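Local coordinates for retropepsin-like aspartic endopeptidase domain-containing protein (Legionella pneumophila subsp. pneumophila str. Philadelphia 1, PDB 2PMA) that is of unknown function but probably acts as a peptidase, having a domain resembling the retropepsin-like aspartic endopeptidases, at residues A31-A35 against F117-L122; N17-S21 against T52-K56. Where two conformers were deposited one is given. Residue numbers count along the deposited sequence, not the author numbering.

Contacts 1 and 2 have centres about 10 Å apart and belong to the same curled, mixed β-sheet. Their segments alternate along the chain in the order 17-21, 31-35, 52-56, 117-122. Contact 1 is a hydrogen-bonded pairing of neighbouring strands, whereas contact 2 joins side chains across the interior between strands 18-24 and 46-55. Each of these two strands is the sheet neighbour of one partner in contact 1: 18-24 lies beside 121-123, and 46-55 beside 31-43. The contacts touch directly, with L33 CD2 3.8 Å from V53 CG2. Contact 1 thus sets strand 121-123 between 18-24 and 31-43, and contact 2 fills the interior that the sheet curls round, consistent with a retropepsin-like fold.

Contact 1. Residues A31-A35 against F117-L122; sequences ASLHA and FLYPLL
S32 and L122 bury the most surface in this antiparallel pairing. They are a hydrogen-bonded pair with CA atoms 5.2 Å apart, S32 N donating to L122 O (2.9 Å) and L122 N to S32 O (2.8 Å). Both backbones are extended here. Their side chains share one face, S32 in the p rotamer bringing OG to 3.5 Å from L122 CB, while L122 is t,t. L33 and L121, the adjoining non-hydrogen-bonded pair (CA-CA 4.6 Å), point to the other face, both t,p, with L33 CB 4.2 Å from L121 CD1. Strand 121-123 lies between 31-43, antiparallel to it, and 18-24, parallel to it. This order matches the psi structure of aspartic proteases, and L122 packs against D25, the start of an Asp-Thr-Gly sequence like that holding the catalytic aspartate of retropepsins. H34, the third major contributor, continues the pairing where the partner bends: P120, at phi/psi -68/-20, leaves the strand conformation but still accepts H34 N at its O (3.2 Å). That carbonyl also receives a CA-H...O contact from L33 CA (3.5 Å). A water donates to H34 O (2.8 Å) and P120 O (3.2 Å). The CA-to-CB bond of H34 points toward 117-122, and with chi1 t its ring comes beside that of F117 (chi1 p); the rings meet obliquely, centroids 5.6 Å apart and planes at 52°, with H34 ND1 3.8 Å from F117 CE1.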
loop_
_atom_site.group_PDB
_atom_site.type_symbol
_atom_site.label_atom_id
_atom_site.label_comp_id
_atom_site.label_asym_id
_atom_site.label_seq_id
_atom_site.Cartn_x
_atom_site.Cartn_y
_atom_site.Cartn_z
ATOM N N ALA A 31 -5.306 0.929 4.050
ATOM C CA ALA A 31 -4.438 1.272 2.890
ATOM C C ALA A 31 -4.915 0.425 1.699
ATOM O O ALA A 31 -5.515 -0.641 1.912
ATOM C CB ALA A 31 -2.974 0.974 3.217
ATOM N N SER A 32 -4.697 0.901 0.474
ATOM C CA SER A 32 -5.175 0.177 -0.706
ATOM C C SER A 32 -4.168 0.349 -1.826
ATOM O O SER A 32 -3.477 1.380 -1.918
ATOM C CB SER A 32 -6.554 0.658 -1.158
ATOM O OG SER A 32 -6.557 2.045 -1.396
ATOM N N LEU A 33 -4.076 -0.677 -2.653
ATOM C CA LEU A 33 -3.127 -0.714 -3.744
ATOM C C LEU A 33 -3.801 -1.363 -4.944
ATOM O O LEU A 33 -4.375 -2.472 -4.818
ATOM C CB LEU A 33 -1.939 -1.610 -3.323
ATOM C CG LEU A 33 -0.863 -1.939 -4.381
ATOM C CD1 LEU A 33 -0.070 -0.665 -4.873
ATOM C CD2 LEU A 33 0.152 -2.958 -3.820
ATOM N N HIS A 34 -3.755 -0.714 -6.102
ATOM C CA HIS A 34 -4.343 -1.368 -7.285
ATOM C C HIS A 34 -3.473 -2.541 -7.729
ATOM O O HIS A 34 -2.254 -2.408 -7.939
ATOM C CB HIS A 34 -4.582 -0.393 -8.425
ATOM C CG HIS A 34 -5.136 -1.058 -9.653
ATOM N ND1 HIS A 34 -4.566 -0.911 -10.897
ATOM C CD2 HIS A 34 -6.161 -1.933 -9.808
ATOM C CE1 HIS A 34 -5.250 -1.624 -11.780
ATOM N NE2 HIS A 34 -6.207 -2.271 -11.145
ATOM N N ALA A 35 -4.088 -3.708 -7.860
ATOM C CA ALA A 35 -3.341 -4.884 -8.207
ATOM C C ALA A 35 -4.270 -5.712 -9.076
ATOM O O ALA A 35 -5.503 -5.663 -8.936
ATOM C CB ALA A 35 -2.928 -5.691 -6.952
ATOM N N PHE A 117 -7.893 6.404 -11.057
ATOM C CA PHE A 117 -7.301 6.943 -9.830
ATOM C C PHE A 117 -6.121 7.809 -10.220
ATOM O O PHE A 117 -5.595 7.678 -11.333
ATOM C CB PHE A 117 -6.797 5.798 -8.928
ATOM C CG PHE A 117 -5.827 4.848 -9.620
ATOM C CD1 PHE A 117 -6.269 3.618 -10.103
ATOM C CD2 PHE A 117 -4.482 5.196 -9.793
ATOM C CE1 PHE A 117 -5.394 2.748 -10.733
ATOM C CE2 PHE A 117 -3.597 4.350 -10.438
ATOM C CZ PHE A 117 -4.046 3.105 -10.899
ATOM N N LEU A 118 -5.679 8.671 -9.308
ATOM C CA LEU A 118 -4.460 9.439 -9.568
ATOM C C LEU A 118 -3.205 8.757 -8.997
ATOM O O LEU A 118 -2.141 8.794 -9.637
ATOM C CB LEU A 118 -4.595 10.859 -9.017
ATOM C CG LEU A 118 -3.951 11.998 -9.824
ATOM C CD1 LEU A 118 -4.159 13.329 -9.111
ATOM C CD2 LEU A 118 -2.453 11.770 -10.132
ATOM N N TYR A 119 -3.358 8.142 -7.811
ATOM C CA TYR A 119 -2.274 7.546 -7.003
ATOM C C TYR A 119 -2.515 6.047 -6.809
ATOM O O TYR A 119 -3.572 5.643 -6.313
ATOM C CB TYR A 119 -2.217 8.219 -5.624
ATOM C CG TYR A 119 -2.097 9.710 -5.749
ATOM C CD1 TYR A 119 -3.194 10.537 -5.539
ATOM C CD2 TYR A 119 -0.905 10.285 -6.168
ATOM C CE1 TYR A 119 -3.079 11.926 -5.675
ATOM C CE2 TYR A 119 -0.783 11.658 -6.327
ATOM C CZ TYR A 119 -1.870 12.468 -6.069
ATOM O OH TYR A 119 -1.734 13.822 -6.243
ATOM N N PRO A 120 -1.552 5.224 -7.241
ATOM C CA PRO A 120 -1.715 3.770 -7.198
ATOM C C PRO A 120 -1.754 3.187 -5.781
ATOM O O PRO A 120 -2.235 2.059 -5.613
ATOM C CB PRO A 120 -0.475 3.250 -7.982
ATOM C CG PRO A 120 0.503 4.314 -7.855
ATOM C CD PRO A 120 -0.251 5.624 -7.819
ATOM N N LEU A 121 -1.246 3.924 -4.786
ATOM C CA LEU A 121 -1.158 3.426 -3.407
ATOM C C LEU A 121 -1.808 4.484 -2.512
ATOM O O LEU A 121 -1.528 5.675 -2.663
ATOM C CB LEU A 121 0.318 3.243 -2.996
ATOM C CG LEU A 121 0.605 2.786 -1.551
ATOM C CD1 LEU A 121 -0.114 1.479 -1.187
ATOM C CD2 LEU A 121 2.142 2.662 -1.291
ATOM N N LEU A 122 -2.688 4.058 -1.617
ATOM C CA LEU A 122 -3.282 4.991 -0.657
ATOM C C LEU A 122 -2.905 4.451 0.722
ATOM O O LEU A 122 -3.122 3.265 1.006
ATOM C CB LEU A 122 -4.783 5.008 -0.863
ATOM C CG LEU A 122 -5.661 5.975 -0.077
ATOM C CD1 LEU A 122 -6.973 6.145 -0.840
ATOM C CD2 LEU A 122 -5.909 5.455 1.356
HETATM O O HOH W 1 -1.304 0.210 -8.021
#

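Contact 2. Residues N17-S21 against T52-K56; sequences NLTLS and TVPTK
Strands 18-21 and 52-55 cross at 64° with their axes 10.3 Å apart at closest approach, too far for backbone pairing, so side chains alone fill the gap. From T52 the chain runs extended into V53, which points toward the other strand in the t rotamer; its CG1 lies 4.1 Å from L18 CD2 and 4.4 Å from L20 CD1. P54 turns away, onto H34 and K115. T55 points inward again, with CG2 4.2 Å from L18 CD1 and 4.3 Å from L20 CD2, while its OG1 is hydrogen-bonded to T57 N and G58 O, leaving the methyl for the leucines. K56 then leaves the extended conformation. Opposite, L18 (t,p) and L20 (m,t) share one face of their strand, which starts at a G1 β-bulge in which N17 and L18 both face L13. This is interior packing of a curled sheet: L20 pairs by backbone with A11 in strand 8-13, V53 with Y60 in strand 58-71, and both side chains rest on L33 of strand 31-43.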
loop_
_atom_site.group_PDB
_atom_site.type_symbol
_atom_site.label_atom_id
_atom_site.label_comp_id
_atom_site.label_asym_id
_atom_site.label_seq_id
_atom_site.Cartn_x
_atom_site.Cartn_y
_atom_site.Cartn_z
ATOM N N ASN A 17 11.656 -3.205 -5.308
ATOM C CA ASN A 17 12.245 -1.855 -5.404
ATOM C C ASN A 17 11.379 -0.957 -6.261
ATOM O O ASN A 17 11.883 -0.288 -7.150
ATOM C CB ASN A 17 13.661 -1.924 -5.996
ATOM C CG ASN A 17 14.617 -2.706 -5.100
ATOM O OD1 ASN A 17 15.151 -2.162 -4.160
ATOM N ND2 ASN A 17 14.830 -3.974 -5.410
ATOM N N LEU A 18 10.083 -0.963 -5.992
ATOM C CA LEU A 18 9.111 -0.282 -6.838
ATOM C C LEU A 18 8.665 0.958 -6.076
ATOM O O LEU A 18 7.997 0.821 -5.056
ATOM C CB LEU A 18 7.891 -1.184 -7.072
ATOM C CG LEU A 18 6.719 -0.504 -7.824
ATOM C CD1 LEU A 18 7.175 0.027 -9.203
ATOM C CD2 LEU A 18 5.591 -1.517 -7.970
ATOM N N THR A 19 9.043 2.128 -6.576
ATOM C CA THR A 19 8.665 3.385 -5.932
ATOM C C THR A 19 7.404 3.955 -6.604
ATOM O O THR A 19 7.343 4.088 -7.837
ATOM C CB THR A 19 9.849 4.366 -5.912
ATOM O OG1 THR A 19 10.943 3.747 -5.234
ATOM C CG2 THR A 19 9.497 5.642 -5.125
ATOM N N LEU A 20 6.392 4.248 -5.802
ATOM C CA LEU A 20 5.092 4.733 -6.298
ATOM C C LEU A 20 4.729 6.025 -5.570
ATOM O O LEU A 20 5.183 6.253 -4.427
ATOM C CB LEU A 20 3.995 3.715 -5.984
ATOM C CG LEU A 20 4.135 2.309 -6.573
ATOM C CD1 LEU A 20 2.962 1.457 -6.143
ATOM C CD2 LEU A 20 4.201 2.406 -8.101
ATOM N N SER A 21 3.951 6.875 -6.227
ATOM C CA SER A 21 3.315 8.004 -5.502
ATOM C C SER A 21 2.200 7.456 -4.629
ATOM O O SER A 21 1.371 6.657 -5.094
ATOM C CB SER A 21 2.739 9.015 -6.500
ATOM O OG SER A 21 3.797 9.758 -7.020
ATOM N N THR A 52 -0.132 -8.779 -9.262
ATOM C CA THR A 52 0.658 -7.862 -10.098
ATOM C C THR A 52 0.276 -6.437 -9.764
ATOM O O THR A 52 -0.941 -6.066 -9.711
ATOM C CB THR A 52 0.427 -8.262 -11.579
ATOM O OG1 THR A 52 0.988 -9.566 -11.754
ATOM C CG2 THR A 52 1.093 -7.287 -12.573
ATOM N N VAL A 53 1.280 -5.571 -9.622
ATOM C CA VAL A 53 1.036 -4.141 -9.742
ATOM C C VAL A 53 1.409 -3.602 -11.132
ATOM O O VAL A 53 2.588 -3.622 -11.506
ATOM C CB VAL A 53 1.856 -3.374 -8.660
ATOM C CG1 VAL A 53 1.631 -1.817 -8.772
ATOM C CG2 VAL A 53 1.504 -3.930 -7.259
ATOM N N PRO A 54 0.419 -3.102 -11.900
ATOM C CA PRO A 54 0.710 -2.569 -13.244
ATOM C C PRO A 54 1.161 -1.112 -13.158
ATOM O O PRO A 54 0.658 -0.360 -12.324
ATOM C CB PRO A 54 -0.628 -2.694 -13.989
ATOM C CG PRO A 54 -1.705 -2.686 -12.875
ATOM C CD PRO A 54 -1.027 -3.113 -11.564
ATOM N N THR A 55 2.160 -0.727 -13.938
ATOM C CA THR A 55 2.620 0.672 -13.905
ATOM C C THR A 55 2.960 1.112 -15.313
ATOM O O THR A 55 2.966 0.301 -16.252
ATOM C CB THR A 55 3.917 0.861 -13.057
ATOM O OG1 THR A 55 5.015 0.335 -13.801
ATOM C CG2 THR A 55 3.860 0.126 -11.698
ATOM N N LYS A 56 3.308 2.387 -15.464
ATOM C CA LYS A 56 3.811 2.861 -16.760
ATOM C C LYS A 56 5.137 2.227 -17.184
ATOM O O LYS A 56 5.478 2.209 -18.379
ATOM C CB LYS A 56 3.917 4.394 -16.751
ATOM C CG LYS A 56 2.547 5.039 -16.623
ATOM C CD LYS A 56 1.679 4.788 -17.858
ATOM C CE LYS A 56 0.265 4.270 -17.498
ATOM N NZ LYS A 56 -0.377 4.988 -16.336
#